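Local atomic coordinates of Glyoxalase/Bleomycin resistance protein/dioxygenase domain (Frankia sp., PDB entry 2RK0), a protein that is of unknown specific function but belongs to the glyoxalase/bleomycin resistance/dioxygenase superfamily, many of whose members are metal-dependent enzymes. Residues Phe78-Met83 and Leu122-Gly127; Ala98-Thr103 and Trp110-Arg115; His8-Val13 and Val54-Asp59. One frame throughout, in Å; residues are numbered along the deposited sequence.

Repetition of one small module explains how these contacts relate. The chain carries two beta-alpha-beta-beta-beta modules, each with strand order 1-4-3-2. Contact 3 joins the first and last strands of the N-terminal module and closes before contact 1 opens; contact 1 makes the equivalent parallel pairing in the C-terminal module. Contact 2 is nested inside the loop closed by contact 1, and the two share a sheet through neighbouring strands 109-115 and 121-127, their centres about 11 Å apart. Contact 3 lies on the opposite side of the chain's centre, about 23 Å from contact 1 between centres. Contacts 1 and 3 both touch the second subunit, where sheets continue across the interface.

Contact 1: Phe78-Met83 and Leu122-Gly127; sequences FSVESM and LEAMLG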
loop_
_atom_site.group_PDB
_atom_site.type_symbol
_atom_site.label_atom_id
_atom_site.label_comp_id
_atom_site.label_asym_id
_atom_site.label_seq_id
_atom_site.Cartn_x
_atom_site.Cartn_y
_atom_site.Cartn_z
ATOM N N PHE A 78 2.458 4.622 -7.154
ATOM C CA PHE A 78 3.106 3.754 -8.135
ATOM C C PHE A 78 4.204 4.497 -8.901
ATOM O O PHE A 78 4.101 5.701 -9.137
ATOM C CB PHE A 78 2.078 3.249 -9.158
ATOM C CG PHE A 78 0.874 2.574 -8.548
ATOM C CD1 PHE A 78 0.996 1.349 -7.898
ATOM C CD2 PHE A 78 -0.389 3.157 -8.647
ATOM C CE1 PHE A 78 -0.123 0.710 -7.355
ATOM C CE2 PHE A 78 -1.514 2.527 -8.108
ATOM C CZ PHE A 78 -1.378 1.301 -7.462
ATOM N N SER A 79 5.247 3.773 -9.294
ATOM C CA SER A 79 6.322 4.366 -10.082
ATOM C C SER A 79 5.986 4.141 -11.554
ATOM O O SER A 79 5.557 3.047 -11.921
ATOM C CB SER A 79 7.667 3.684 -9.787
ATOM O OG SER A 79 8.133 3.961 -8.481
ATOM N N VAL A 80 6.151 5.170 -12.384
ATOM C CA VAL A 80 5.928 5.037 -13.823
ATOM C C VAL A 80 7.246 5.402 -14.504
ATOM O O VAL A 80 8.069 6.122 -13.934
ATOM C CB VAL A 80 4.782 5.949 -14.346
ATOM C CG1 VAL A 80 3.461 5.519 -13.717
ATOM C CG2 VAL A 80 5.084 7.415 -14.050
ATOM N N GLU A 81 7.448 4.917 -15.719
ATOM C CA GLU A 81 8.698 5.149 -16.434
ATOM C C GLU A 81 8.844 6.415 -17.265
ATOM O O GLU A 81 9.948 6.954 -17.372
ATOM C CB GLU A 81 8.991 3.930 -17.308
ATOM C CG GLU A 81 9.033 2.641 -16.505
ATOM C CD GLU A 81 9.197 1.412 -17.369
ATOM O OE1 GLU A 81 8.514 1.320 -18.414
ATOM O OE2 GLU A 81 9.999 0.533 -16.995
ATOM N N SER A 82 7.756 6.900 -17.852
ATOM C CA SER A 82 7.852 8.109 -18.664
ATOM C C SER A 82 6.618 8.980 -18.525
ATOM O O SER A 82 5.626 8.561 -17.945
ATOM C CB SER A 82 8.025 7.738 -20.135
ATOM O OG SER A 82 6.839 7.138 -20.616
HETATM N N MSE A 83 6.698 10.190 -19.067
HETATM C CA MSE A 83 5.594 11.133 -19.035
HETATM C C MSE A 83 4.387 10.549 -19.774
HETATM O O MSE A 83 3.245 10.770 -19.382
HETATM C CB MSE A 83 6.005 12.448 -19.702
HETATM C CG MSE A 83 4.982 13.560 -19.561
HETATM SE SE MSE A 83 4.952 14.196 -17.739
HETATM C CE MSE A 83 6.678 15.073 -17.631
ATOM N N LEU A 122 -4.702 7.106 -4.636
ATOM C CA LEU A 122 -3.597 6.547 -5.405
ATOM C C LEU A 122 -2.806 7.660 -6.094
ATOM O O LEU A 122 -3.302 8.781 -6.267
ATOM C CB LEU A 122 -4.134 5.598 -6.479
ATOM C CG LEU A 122 -5.046 4.469 -6.006
ATOM C CD1 LEU A 122 -5.602 3.721 -7.225
ATOM C CD2 LEU A 122 -4.258 3.535 -5.089
ATOM N N GLU A 123 -1.573 7.340 -6.479
ATOM C CA GLU A 123 -0.700 8.285 -7.160
ATOM C C GLU A 123 0.192 7.559 -8.165
ATOM O O GLU A 123 0.484 6.369 -8.011
ATOM C CB GLU A 123 0.226 9.011 -6.174
ATOM C CG GLU A 123 -0.445 9.814 -5.084
ATOM C CD GLU A 123 0.558 10.678 -4.321
ATOM O OE1 GLU A 123 1.722 10.252 -4.172
ATOM O OE2 GLU A 123 0.178 11.773 -3.861
ATOM N N ALA A 124 0.603 8.290 -9.196
ATOM C CA ALA A 124 1.527 7.782 -10.210
ATOM C C ALA A 124 2.646 8.811 -10.160
ATOM O O ALA A 124 2.395 10.016 -10.246
ATOM C CB ALA A 124 0.890 7.769 -11.569
HETATM N N MSE A 125 3.873 8.327 -10.039
HETATM C CA MSE A 125 5.035 9.186 -9.893
HETATM C C MSE A 125 6.151 8.987 -10.923
HETATM O O MSE A 125 6.518 7.858 -11.233
HETATM C CB MSE A 125 5.590 8.946 -8.491
HETATM C CG MSE A 125 7.032 9.336 -8.280
HETATM SE SE MSE A 125 7.136 11.106 -7.487
HETATM C CE MSE A 125 7.744 12.205 -8.981
ATOM N N LEU A 126 6.691 10.098 -11.426
ATOM C CA LEU A 126 7.788 10.087 -12.397
ATOM C C LEU A 126 8.933 10.919 -11.822
ATOM O O LEU A 126 8.740 12.081 -11.455
ATOM C CB LEU A 126 7.345 10.691 -13.728
ATOM C CG LEU A 126 8.412 10.771 -14.831
ATOM C CD1 LEU A 126 8.758 9.359 -15.319
ATOM C CD2 LEU A 126 7.892 11.631 -15.994
ATOM N N GLY A 127 10.121 10.329 -11.745
ATOM C CA GLY A 127 11.267 11.031 -11.193
ATOM C C GLY A 127 11.885 12.056 -12.124
ATOM O O GLY A 127 11.732 11.979 -13.333
#
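Phe78 and Val80 bond the two ends of Met125 in a parallel beta pairing, the axes of strand 78-80 and strand 122-127 coming within 4.6 Å of each other with 40° between their directions. The pairing joins the first and last strands of the C-terminal beta-alpha-beta-beta-beta module. Phe78 O accepts from Met125 N at 2.8 Å and Val80 N donates to Met125 O at 2.9 Å, while Phe78 N reaches back to Glu123 O in a nearly straight bond of 176°. This alternation is the signature of parallel strands, and it puts Phe78 beside Ala124 on one face of the sheet and Ser79 beside Met125 on the other.

The side chains build on that register. Phe78 sets ring atom CE2 4.2 Å from Leu122 CD2. Val80 divides its branches: CG1 meets Ala124 CB at 4.0 Å, whereas CG2, placed between its own backbone N and carbonyl carbon, lies 3.2 Å from Met125 O and also touches Leu126 CB. Past Val80, where strand 78-80 ends, Leu126 meets the residues that follow. Its CG is anti to the backbone N (chi1 179°). Of its methyls, CD1 packs 3.4 Å from Glu81 O, and CD2 lies 4.0 Å from CE of selenomethionine Met83, whose bent chain crosses the leucine at about a right angle.

Leu86 of helix 83-96 touches both Val80 and Ala124, so that helix packs against their face of the sheet. Strand 109-115 hydrogen-bonds to the other edge of strand 122-127, and 78-80 pairs in turn, antiparallel, with a strand of the second subunit.

Contact 2: Ala98-Thr103 and Trp110-Arg115; sequences AAFTPT and WILAFR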
loop_
_atom_site.group_PDB
_atom_site.type_symbol
_atom_site.label_atom_id
_atom_site.label_comp_id
_atom_site.label_asym_id
_atom_site.label_seq_id
_atom_site.Cartn_x
_atom_site.Cartn_y
_atom_site.Cartn_z
ATOM N N ALA A 98 -13.381 9.418 -13.773
ATOM C CA ALA A 98 -12.825 9.208 -12.442
ATOM C C ALA A 98 -12.387 10.530 -11.805
ATOM O O ALA A 98 -12.325 11.565 -12.474
ATOM C CB ALA A 98 -11.641 8.259 -12.528
ATOM N N ALA A 99 -12.088 10.491 -10.508
ATOM C CA ALA A 99 -11.623 11.672 -9.787
ATOM C C ALA A 99 -10.098 11.747 -9.888
ATOM O O ALA A 99 -9.399 10.772 -9.608
ATOM C CB ALA A 99 -12.045 11.603 -8.322
ATOM N N PHE A 100 -9.585 12.902 -10.300
ATOM C CA PHE A 100 -8.146 13.079 -10.425
ATOM C C PHE A 100 -7.794 14.528 -10.715
ATOM O O PHE A 100 -8.628 15.305 -11.181
ATOM C CB PHE A 100 -7.589 12.188 -11.550
ATOM C CG PHE A 100 -7.893 12.694 -12.939
ATOM C CD1 PHE A 100 -6.977 13.486 -13.624
ATOM C CD2 PHE A 100 -9.105 12.389 -13.554
ATOM C CE1 PHE A 100 -7.266 13.970 -14.910
ATOM C CE2 PHE A 100 -9.408 12.867 -14.837
ATOM C CZ PHE A 100 -8.488 13.656 -15.515
ATOM N N THR A 101 -6.553 14.884 -10.418
ATOM C CA THR A 101 -6.064 16.228 -10.678
ATOM C C THR A 101 -5.025 16.098 -11.780
ATOM O O THR A 101 -4.396 15.052 -11.926
ATOM C CB THR A 101 -5.403 16.862 -9.428
ATOM O OG1 THR A 101 -4.647 15.869 -8.722
ATOM C CG2 THR A 101 -6.453 17.447 -8.504
ATOM N N PRO A 102 -4.846 17.156 -12.582
ATOM C CA PRO A 102 -3.866 17.129 -13.671
ATOM C C PRO A 102 -2.484 16.778 -13.122
ATOM O O PRO A 102 -2.174 17.063 -11.965
ATOM C CB PRO A 102 -3.915 18.556 -14.218
ATOM C CG PRO A 102 -5.324 19.002 -13.904
ATOM C CD PRO A 102 -5.525 18.464 -12.510
ATOM N N THR A 103 -1.654 16.160 -13.949
ATOM C CA THR A 103 -0.314 15.815 -13.510
ATOM C C THR A 103 0.373 17.091 -13.038
ATOM O O THR A 103 0.334 18.115 -13.708
ATOM C CB THR A 103 0.483 15.187 -14.648
ATOM O OG1 THR A 103 -0.124 13.935 -14.993
ATOM C CG2 THR A 103 1.952 14.979 -14.237
ATOM N N TRP A 110 7.105 14.410 -11.251
ATOM C CA TRP A 110 5.727 14.719 -11.627
ATOM C C TRP A 110 4.830 13.716 -10.911
ATOM O O TRP A 110 5.165 12.533 -10.812
ATOM C CB TRP A 110 5.538 14.570 -13.144
ATOM C CG TRP A 110 6.266 15.593 -13.955
ATOM C CD1 TRP A 110 5.742 16.721 -14.509
ATOM C CD2 TRP A 110 7.662 15.596 -14.278
ATOM N NE1 TRP A 110 6.723 17.435 -15.159
ATOM C CE2 TRP A 110 7.914 16.767 -15.029
ATOM C CE3 TRP A 110 8.731 14.728 -13.998
ATOM C CZ2 TRP A 110 9.188 17.092 -15.514
ATOM C CZ3 TRP A 110 10.001 15.052 -14.480
ATOM C CH2 TRP A 110 10.216 16.228 -15.228
ATOM N N ILE A 111 3.695 14.186 -10.413
ATOM C CA ILE A 111 2.767 13.305 -9.717
ATOM C C ILE A 111 1.356 13.473 -10.256
ATOM O O ILE A 111 0.903 14.590 -10.525
ATOM C CB ILE A 111 2.743 13.590 -8.197
ATOM C CG1 ILE A 111 4.121 13.332 -7.592
ATOM C CG2 ILE A 111 1.713 12.697 -7.508
ATOM C CD1 ILE A 111 4.229 13.701 -6.129
ATOM N N LEU A 112 0.673 12.350 -10.421
ATOM C CA LEU A 112 -0.707 12.344 -10.878
ATOM C C LEU A 112 -1.480 11.720 -9.723
ATOM O O LEU A 112 -1.275 10.551 -9.397
ATOM C CB LEU A 112 -0.842 11.492 -12.141
ATOM C CG LEU A 112 -2.246 11.242 -12.692
ATOM C CD1 LEU A 112 -2.971 12.559 -12.879
ATOM C CD2 LEU A 112 -2.142 10.478 -14.011
ATOM N N ALA A 113 -2.339 12.501 -9.078
ATOM C CA ALA A 113 -3.105 11.987 -7.951
ATOM C C ALA A 113 -4.516 11.639 -8.403
ATOM O O ALA A 113 -5.190 12.448 -9.050
ATOM C CB ALA A 113 -3.138 13.029 -6.822
ATOM N N PHE A 114 -4.963 10.429 -8.077
ATOM C CA PHE A 114 -6.296 9.993 -8.475
ATOM C C PHE A 114 -6.922 9.042 -7.455
ATOM O O PHE A 114 -6.263 8.587 -6.514
ATOM C CB PHE A 114 -6.232 9.347 -9.870
ATOM C CG PHE A 114 -5.289 8.166 -9.965
ATOM C CD1 PHE A 114 -5.788 6.864 -10.024
ATOM C CD2 PHE A 114 -3.909 8.354 -10.015
ATOM C CE1 PHE A 114 -4.931 5.758 -10.140
ATOM C CE2 PHE A 114 -3.034 7.260 -10.128
ATOM C CZ PHE A 114 -3.548 5.961 -10.191
ATOM N N ARG A 115 -8.203 8.751 -7.643
ATOM C CA ARG A 115 -8.924 7.874 -6.729
ATOM C C ARG A 115 -9.558 6.722 -7.487
ATOM O O ARG A 115 -9.910 6.866 -8.651
ATOM C CB ARG A 115 -10.036 8.651 -6.027
ATOM C CG ARG A 115 -9.588 9.926 -5.358
ATOM C CD ARG A 115 -8.886 9.642 -4.062
ATOM N NE ARG A 115 -8.544 10.876 -3.366
ATOM C CZ ARG A 115 -8.692 11.054 -2.057
ATOM N NH1 ARG A 115 -9.182 10.070 -1.311
ATOM N NH2 ARG A 115 -8.345 12.209 -1.495
HETATM O O HOH W 1 -12.464 7.772 -9.152
HETATM O O HOH W 2 -2.088 15.274 -9.539
#
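Thr101 and Ala113 are joined through a water that several groups grip at once. Ala113 N donates to it at 2.8 Å, and Thr101 OG1 is also 2.8 Å from it. The same water can donate toward Pro102 O and Ile111 O, although more acceptors lie within its reach than it has protons.

Two direct amide bonds lie between this water and a second one. Thr101 N points nearly along the C=O axis of Ala113 at 3.1 Å, and Arg115 N donates to Ala99 O, also at 3.1 Å. These two bonds flank Phe100 and Phe114, a single bridge between chain directions 167° apart, in the pattern of a non-hydrogen-bonded antiparallel pair. At that bridge the methylenes meet, Phe100 CB lying 3.6 Å from Phe114 CB. The rings diverge from this point, though the Phe100 ring still reaches Leu112 obliquely, with its CD1 4.2 Å from Leu112 CD1.

Leu112 fills the next part of the contact, its CG anti to the backbone N (chi1 174°). Thr103 crosses Leu112 at about a right angle and brings its methyl CG2 to 3.8 Å from Trp110 CB, near the plane of the indole and at its edge. Thr103 OG1 is hydrogen-bonded to Glu90 of helix 83-96. The second water accepts from Ala99 N and donates to Arg115 O at 2.8 Å.

Segment 98-103, which leads from helix 83-96 to strand 104-106, is therefore attached to strand 110-115 partly by direct amide bonds and partly through solvent. On the two sides of a single bridge, waters join Ala99 N to Arg115 O and Ala113 N to the Thr101 hydroxyl.

Contact 3: His8-Val13 and Val54-Asp59; sequences HVSLTV and VLREHD
His58 turns the edge of its imidazole to Thr12, whose OG1 lies near the ring plane, 3.5 Å from CD2 of the histidine; Thr12 CG2 also touches that carbon, and the two side chains cross at about a right angle. These groups decorate the parallel pairing of first and last strands in a beta-alpha-beta-beta-beta module, the building unit of the glyoxalase fold. Ser10 OG, anti to its backbone N (chi1 -173°), sits at the edge of the Arg56 guanidinium, in plane and 3.7 Å from NE; Arg56 NH1 is hydrogen-bonded to Thr40 OG1 of strand 40-46. At the far end the His8 ring meets Val54 CG2 obliquely through CD2, at 4.1 Å.

Strands 8-12 and 54-58 run 27° apart. Leu11 ties them from both ends, its N donating to Val54 O and its O accepting from Arg56 N, each at 2.7 Å. Val13 N then donates to Arg56 O from above the carbonyl plane. On the face opposite Ser10 and Thr12, Leu11 and Leu55 pack toward helix 16-27.

Asp74 of the second subunit is hydrogen-bonded to both Ser10 OG and His58 NE2, while Thr12 OG1 bonds to Glu68 O of that subunit. The face bearing Ser10, Thr12 and Arg56 is thus part of the dimer contact.

Where the strands part, one water replaces a direct backbone bond: it donates to Val13 O at 2.7 Å and accepts from His58 N at 2.9 Å.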
loop_
_atom_site.group_PDB
_atom_site.type_symbol
_atom_site.label_atom_id
_atom_site.label_comp_id
_atom_site.label_asym_id
_atom_site.label_seq_id
_atom_site.Cartn_x
_atom_site.Cartn_y
_atom_site.Cartn_z
ATOM N N HIS A 8 2.622 -8.016 -2.249
ATOM C CA HIS A 8 1.342 -7.641 -2.827
ATOM C C HIS A 8 0.553 -6.740 -1.901
ATOM O O HIS A 8 0.809 -6.669 -0.698
ATOM C CB HIS A 8 0.502 -8.871 -3.174
ATOM C CG HIS A 8 0.055 -9.663 -1.988
ATOM N ND1 HIS A 8 0.724 -10.786 -1.545
ATOM C CD2 HIS A 8 -1.013 -9.513 -1.167
ATOM C CE1 HIS A 8 0.087 -11.294 -0.506
ATOM N NE2 HIS A 8 -0.971 -10.539 -0.257
ATOM N N VAL A 9 -0.408 -6.038 -2.475
ATOM C CA VAL A 9 -1.238 -5.146 -1.691
ATOM C C VAL A 9 -2.666 -5.628 -1.790
ATOM O O VAL A 9 -3.187 -5.834 -2.882
ATOM C CB VAL A 9 -1.177 -3.707 -2.217
ATOM C CG1 VAL A 9 -2.038 -2.803 -1.335
ATOM C CG2 VAL A 9 0.265 -3.225 -2.239
ATOM N N SER A 10 -3.298 -5.826 -0.644
ATOM C CA SER A 10 -4.677 -6.264 -0.648
ATOM C C SER A 10 -5.536 -5.071 -0.243
ATOM O O SER A 10 -5.351 -4.504 0.834
ATOM C CB SER A 10 -4.859 -7.425 0.328
ATOM O OG SER A 10 -6.166 -7.949 0.214
ATOM N N LEU A 11 -6.458 -4.689 -1.121
ATOM C CA LEU A 11 -7.344 -3.558 -0.882
ATOM C C LEU A 11 -8.766 -4.001 -0.587
ATOM O O LEU A 11 -9.269 -4.952 -1.183
ATOM C CB LEU A 11 -7.373 -2.637 -2.106
ATOM C CG LEU A 11 -6.040 -2.067 -2.597
ATOM C CD1 LEU A 11 -6.305 -1.137 -3.774
ATOM C CD2 LEU A 11 -5.334 -1.309 -1.469
ATOM N N THR A 12 -9.406 -3.310 0.347
ATOM C CA THR A 12 -10.786 -3.598 0.689
ATOM C C THR A 12 -11.657 -2.704 -0.188
ATOM O O THR A 12 -11.462 -1.484 -0.229
ATOM C CB THR A 12 -11.068 -3.294 2.169
ATOM O OG1 THR A 12 -10.452 -4.301 2.987
ATOM C CG2 THR A 12 -12.579 -3.261 2.428
ATOM N N VAL A 13 -12.594 -3.319 -0.897
ATOM C CA VAL A 13 -13.489 -2.587 -1.791
ATOM C C VAL A 13 -14.948 -2.942 -1.523
ATOM O O VAL A 13 -15.256 -4.055 -1.107
ATOM C CB VAL A 13 -13.158 -2.892 -3.273
ATOM C CG1 VAL A 13 -11.740 -2.422 -3.578
ATOM C CG2 VAL A 13 -13.301 -4.384 -3.553
ATOM N N VAL A 54 -4.566 -7.447 -4.742
ATOM C CA VAL A 54 -5.717 -8.282 -4.460
ATOM C C VAL A 54 -6.857 -7.367 -4.033
ATOM O O VAL A 54 -6.689 -6.530 -3.149
ATOM C CB VAL A 54 -5.425 -9.288 -3.325
ATOM C CG1 VAL A 54 -6.627 -10.206 -3.129
ATOM C CG2 VAL A 54 -4.163 -10.106 -3.654
ATOM N N LEU A 55 -8.002 -7.510 -4.695
ATOM C CA LEU A 55 -9.187 -6.720 -4.379
ATOM C C LEU A 55 -10.032 -7.611 -3.482
ATOM O O LEU A 55 -10.238 -8.787 -3.781
ATOM C CB LEU A 55 -9.945 -6.360 -5.660
ATOM C CG LEU A 55 -9.096 -5.612 -6.697
ATOM C CD1 LEU A 55 -9.905 -5.296 -7.949
ATOM C CD2 LEU A 55 -8.576 -4.331 -6.079
ATOM N N ARG A 56 -10.522 -7.062 -2.377
ATOM C CA ARG A 56 -11.296 -7.872 -1.451
ATOM C C ARG A 56 -12.584 -7.209 -0.957
ATOM O O ARG A 56 -12.567 -6.099 -0.422
ATOM C CB ARG A 56 -10.395 -8.243 -0.270
ATOM C CG ARG A 56 -10.934 -9.328 0.637
ATOM C CD ARG A 56 -9.840 -9.815 1.582
ATOM N NE ARG A 56 -8.788 -10.537 0.871
ATOM C CZ ARG A 56 -8.838 -11.835 0.579
ATOM N NH1 ARG A 56 -9.886 -12.564 0.942
ATOM N NH2 ARG A 56 -7.845 -12.407 -0.083
ATOM N N GLU A 57 -13.701 -7.902 -1.147
ATOM C CA GLU A 57 -14.991 -7.395 -0.703
ATOM C C GLU A 57 -15.411 -8.175 0.536
ATOM O O GLU A 57 -15.502 -9.398 0.496
ATOM C CB GLU A 57 -16.053 -7.571 -1.783
ATOM C CG GLU A 57 -17.337 -6.811 -1.488
ATOM C CD GLU A 57 -18.462 -7.152 -2.450
ATOM O OE1 GLU A 57 -18.179 -7.367 -3.648
ATOM O OE2 GLU A 57 -19.629 -7.188 -2.008
ATOM N N HIS A 58 -15.661 -7.456 1.629
ATOM C CA HIS A 58 -16.079 -8.055 2.892
ATOM C C HIS A 58 -17.607 -8.131 2.963
ATOM O O HIS A 58 -18.292 -7.136 2.732
ATOM C CB HIS A 58 -15.538 -7.215 4.056
ATOM C CG HIS A 58 -14.043 -7.231 4.167
ATOM N ND1 HIS A 58 -13.373 -8.018 5.079
ATOM C CD2 HIS A 58 -13.089 -6.586 3.455
ATOM C CE1 HIS A 58 -12.072 -7.858 4.923
ATOM N NE2 HIS A 58 -11.873 -6.995 3.945
ATOM N N ASP A 59 -18.146 -9.309 3.275
ATOM C CA ASP A 59 -19.601 -9.453 3.350
ATOM C C ASP A 59 -20.196 -8.411 4.283
ATOM O O ASP A 59 -21.287 -7.906 4.039
ATOM C CB ASP A 59 -19.997 -10.834 3.862
ATOM C CG ASP A 59 -19.392 -11.960 3.058
ATOM O OD1 ASP A 59 -19.162 -11.784 1.843
ATOM O OD2 ASP A 59 -19.165 -13.031 3.658
HETATM O O HOH W 3 -16.224 -4.592 1.317
#